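Local coordinates for protein protelomerase (Agrobacterium tumefaciens, PDB 4F43) that generates and protects the hairpin ends of the linear chromosome, probably by resolving replicated telomere DNA, at residues T197-R205 / Y268-F276. The protein carries 1 engineered substitution. Sequence-based numbering, arbitrary orientation.
Sequences TYEIPVLTR and YAEVAYHNF
The hydroxyl of Tyr-268 is the polar atom on which this contact turns: its OH gives a hydrogen bond of 2.5 Å to Pro-201 O, at the edge of the ring, and also has a weak hydrogen bond to Arg-153. The donor is tilted 25° from the carbonyl plane. The pyrrolidine of Pro-201 crosses the phenol at about a right angle, CG coming to 3.3 Å from Tyr-268 OH, so the hydroxyl is gripped by a carbonyl and packed against the same residue's ring. With CG anti to the backbone N (chi1 166°), Tyr-268 extends its ring from the helix to the end of strand 198-201. Within the telomere resolvase catalytic domain, strand 198-201, an outermost strand of the four-stranded antiparallel sheet, meets helix 263-276 almost perpendicularly, the short axes of strand 198-201 and helix 268-276 crossing at 87° with a closest approach of 10.3 Å. Just past the strand, Leu-203 sends CD1 to the edge of the Tyr-268 ring, 3.9 Å from its CD1, while CD2 nestles among Val-271 CG1, Ala-272 CB and the edge of Phe-276. Ala-272 CB also meets Pro-201 CG at 4.1 Å. Phe-276 closes the far end, its CZ 3.7 Å from Val-202 O, which stands oblique to the ring; the Phe-276 side chain also touches Tyr-286 of helix 283-291.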
loop_
_atom_site.group_PDB
_atom_site.type_symbol
_atom_site.label_atom_id
_atom_site.label_comp_id
_atom_site.label_asym_id
_atom_site.label_seq_id
_atom_site.Cartn_x
_atom_site.Cartn_y
_atom_site.Cartn_z
ATOM N N THR A 197 5.167 16.689 6.311
ATOM C CA THR A 197 6.540 16.508 5.858
ATOM C C THR A 197 7.431 16.118 7.032
ATOM O O THR A 197 7.726 16.942 7.896
ATOM C CB THR A 197 7.094 17.787 5.208
ATOM O OG1 THR A 197 7.052 18.863 6.154
ATOM C CG2 THR A 197 6.271 18.162 3.985
ATOM N N TYR A 198 7.853 14.858 7.064
ATOM C CA TYR A 198 8.674 14.362 8.165
ATOM C C TYR A 198 9.978 13.731 7.679
ATOM O O TYR A 198 10.105 13.359 6.512
ATOM C CB TYR A 198 7.882 13.383 9.040
ATOM C CG TYR A 198 7.478 12.096 8.354
ATOM C CD1 TYR A 198 8.112 10.900 8.656
ATOM C CD2 TYR A 198 6.455 12.075 7.411
ATOM C CE1 TYR A 198 7.745 9.720 8.039
ATOM C CE2 TYR A 198 6.084 10.899 6.785
ATOM C CZ TYR A 198 6.734 9.724 7.105
ATOM O OH TYR A 198 6.367 8.551 6.487
ATOM N N GLU A 199 10.941 13.618 8.588
ATOM C CA GLU A 199 12.280 13.153 8.245
ATOM C C GLU A 199 12.396 11.632 8.297
ATOM O O GLU A 199 11.969 10.998 9.261
ATOM C CB GLU A 199 13.311 13.798 9.176
ATOM C CG GLU A 199 14.756 13.616 8.745
ATOM C CD GLU A 199 15.725 14.384 9.623
ATOM O OE1 GLU A 199 16.308 15.379 9.140
ATOM O OE2 GLU A 199 15.903 13.997 10.796
ATOM N N ILE A 200 12.978 11.055 7.249
ATOM C CA ILE A 200 13.168 9.611 7.160
ATOM C C ILE A 200 14.620 9.270 6.830
ATOM O O ILE A 200 15.302 10.038 6.154
ATOM C CB ILE A 200 12.254 8.986 6.086
ATOM C CG1 ILE A 200 12.492 9.648 4.727
ATOM C CG2 ILE A 200 10.797 9.104 6.492
ATOM C CD1 ILE A 200 11.731 9.000 3.592
ATOM N N PRO A 201 15.101 8.118 7.317
ATOM C CA PRO A 201 16.462 7.678 6.998
ATOM C C PRO A 201 16.549 7.089 5.595
ATOM O O PRO A 201 15.544 6.640 5.047
ATOM C CB PRO A 201 16.723 6.587 8.037
ATOM C CG PRO A 201 15.372 6.036 8.332
ATOM C CD PRO A 201 14.440 7.213 8.274
ATOM N N VAL A 202 17.750 7.099 5.024
ATOM C CA VAL A 202 17.996 6.478 3.728
ATOM C C VAL A 202 19.207 5.554 3.801
ATOM O O VAL A 202 20.078 5.724 4.653
ATOM C CB VAL A 202 18.208 7.526 2.620
ATOM C CG1 VAL A 202 16.889 8.184 2.258
ATOM C CG2 VAL A 202 19.223 8.564 3.057
ATOM N N LEU A 203 19.257 4.576 2.902
ATOM C CA LEU A 203 20.282 3.537 2.958
ATOM C C LEU A 203 21.451 3.807 2.012
ATOM O O LEU A 203 22.326 2.963 1.831
ATOM C CB LEU A 203 19.659 2.164 2.689
ATOM C CG LEU A 203 18.503 1.822 3.634
ATOM C CD1 LEU A 203 17.969 0.427 3.366
ATOM C CD2 LEU A 203 18.939 1.967 5.084
ATOM N N THR A 204 21.450 4.991 1.412
ATOM C CA THR A 204 22.589 5.473 0.638
ATOM C C THR A 204 22.606 6.994 0.740
ATOM O O THR A 204 21.641 7.588 1.218
ATOM C CB THR A 204 22.516 5.038 -0.839
ATOM O OG1 THR A 204 23.766 5.310 -1.486
ATOM C CG2 THR A 204 21.403 5.773 -1.561
ATOM N N ARG A 205 23.693 7.623 0.302
ATOM C CA ARG A 205 23.833 9.073 0.448
ATOM C C ARG A 205 22.692 9.853 -0.205
ATOM O O ARG A 205 22.244 9.522 -1.302
ATOM C CB ARG A 205 25.197 9.559 -0.050
ATOM C CG ARG A 205 25.808 8.726 -1.161
ATOM C CD ARG A 205 27.287 9.046 -1.303
ATOM N NE ARG A 205 27.949 8.217 -2.306
ATOM C CZ ARG A 205 28.231 8.621 -3.540
ATOM N NH1 ARG A 205 27.909 9.846 -3.929
ATOM N NH2 ARG A 205 28.839 7.799 -4.385
ATOM N N TYR A 268 13.888 -2.412 4.470
ATOM C CA TYR A 268 14.247 -1.032 4.773
ATOM C C TYR A 268 14.112 -0.767 6.270
ATOM O O TYR A 268 15.021 -0.212 6.900
ATOM C CB TYR A 268 13.361 -0.075 3.973
ATOM C CG TYR A 268 13.405 1.361 4.437
ATOM C CD1 TYR A 268 14.525 2.151 4.215
ATOM C CD2 TYR A 268 12.316 1.933 5.080
ATOM C CE1 TYR A 268 14.563 3.467 4.633
ATOM C CE2 TYR A 268 12.343 3.247 5.496
ATOM C CZ TYR A 268 13.467 4.008 5.275
ATOM O OH TYR A 268 13.493 5.317 5.694
ATOM N N ALA A 269 12.979 -1.182 6.832
ATOM C CA ALA A 269 12.734 -1.046 8.265
ATOM C C ALA A 269 13.809 -1.745 9.093
ATOM O O ALA A 269 14.446 -1.131 9.958
ATOM C CB ALA A 269 11.358 -1.581 8.619
ATOM N N GLU A 270 14.012 -3.028 8.808
ATOM C CA GLU A 270 14.969 -3.848 9.544
ATOM C C GLU A 270 16.383 -3.270 9.501
ATOM O O GLU A 270 17.046 -3.144 10.534
ATOM C CB GLU A 270 14.976 -5.272 8.984
ATOM C CG GLU A 270 15.606 -6.305 9.899
ATOM C CD GLU A 270 14.651 -6.788 10.976
ATOM O OE1 GLU A 270 13.507 -6.289 11.026
ATOM O OE2 GLU A 270 15.040 -7.672 11.767
ATOM N N VAL A 271 16.837 -2.919 8.302
ATOM C CA VAL A 271 18.191 -2.406 8.112
ATOM C C VAL A 271 18.390 -1.032 8.752
ATOM O O VAL A 271 19.376 -0.809 9.458
ATOM C CB VAL A 271 18.574 -2.349 6.618
ATOM C CG1 VAL A 271 19.897 -1.622 6.433
ATOM C CG2 VAL A 271 18.648 -3.752 6.037
ATOM N N ALA A 272 17.455 -0.116 8.513
ATOM C CA ALA A 272 17.582 1.227 9.072
ATOM C C ALA A 272 17.472 1.217 10.594
ATOM O O ALA A 272 18.046 2.075 11.266
ATOM C CB ALA A 272 16.569 2.169 8.461
ATOM N N TYR A 273 16.737 0.250 11.137
ATOM C CA TYR A 273 16.749 0.050 12.581
ATOM C C TYR A 273 18.109 -0.486 13.008
ATOM O O TYR A 273 18.649 -0.095 14.040
ATOM C CB TYR A 273 15.649 -0.914 13.029
ATOM C CG TYR A 273 15.740 -1.265 14.498
ATOM C CD1 TYR A 273 15.204 -0.425 15.466
ATOM C CD2 TYR A 273 16.371 -2.430 14.918
ATOM C CE1 TYR A 273 15.292 -0.737 16.811
ATOM C CE2 TYR A 273 16.463 -2.750 16.257
ATOM C CZ TYR A 273 15.921 -1.902 17.199
ATOM O OH TYR A 273 16.010 -2.220 18.535
ATOM N N HIS A 274 18.658 -1.388 12.200
ATOM C CA HIS A 274 19.940 -2.014 12.507
ATOM C C HIS A 274 21.087 -1.004 12.494
ATOM O O HIS A 274 22.111 -1.211 13.144
ATOM C CB HIS A 274 20.226 -3.139 11.511
ATOM C CG HIS A 274 21.439 -3.950 11.844
ATOM N ND1 HIS A 274 22.714 -3.567 11.485
ATOM C CD2 HIS A 274 21.570 -5.129 12.497
ATOM C CE1 HIS A 274 23.578 -4.474 11.907
ATOM N NE2 HIS A 274 22.910 -5.432 12.523
ATOM N N ASN A 275 20.912 0.088 11.756
ATOM C CA ASN A 275 21.982 1.070 11.598
ATOM C C ASN A 275 21.806 2.387 12.359
ATOM O O ASN A 275 22.761 2.899 12.943
ATOM C CB ASN A 275 22.226 1.367 10.115
ATOM C CG ASN A 275 22.894 0.214 9.390
ATOM O OD1 ASN A 275 22.746 -0.946 9.776
ATOM N ND2 ASN A 275 23.639 0.529 8.336
ATOM N N PHE A 276 20.595 2.936 12.352
ATOM C CA PHE A 276 20.396 4.309 12.815
ATOM C C PHE A 276 19.644 4.457 14.137
ATOM O O PHE A 276 19.576 5.555 14.688
ATOM C CB PHE A 276 19.682 5.129 11.736
ATOM C CG PHE A 276 20.359 5.091 10.399
ATOM C CD1 PHE A 276 21.415 5.941 10.119
ATOM C CD2 PHE A 276 19.937 4.210 9.420
ATOM C CE1 PHE A 276 22.039 5.910 8.889
ATOM C CE2 PHE A 276 20.556 4.173 8.186
ATOM C CZ PHE A 276 21.609 5.025 7.920
#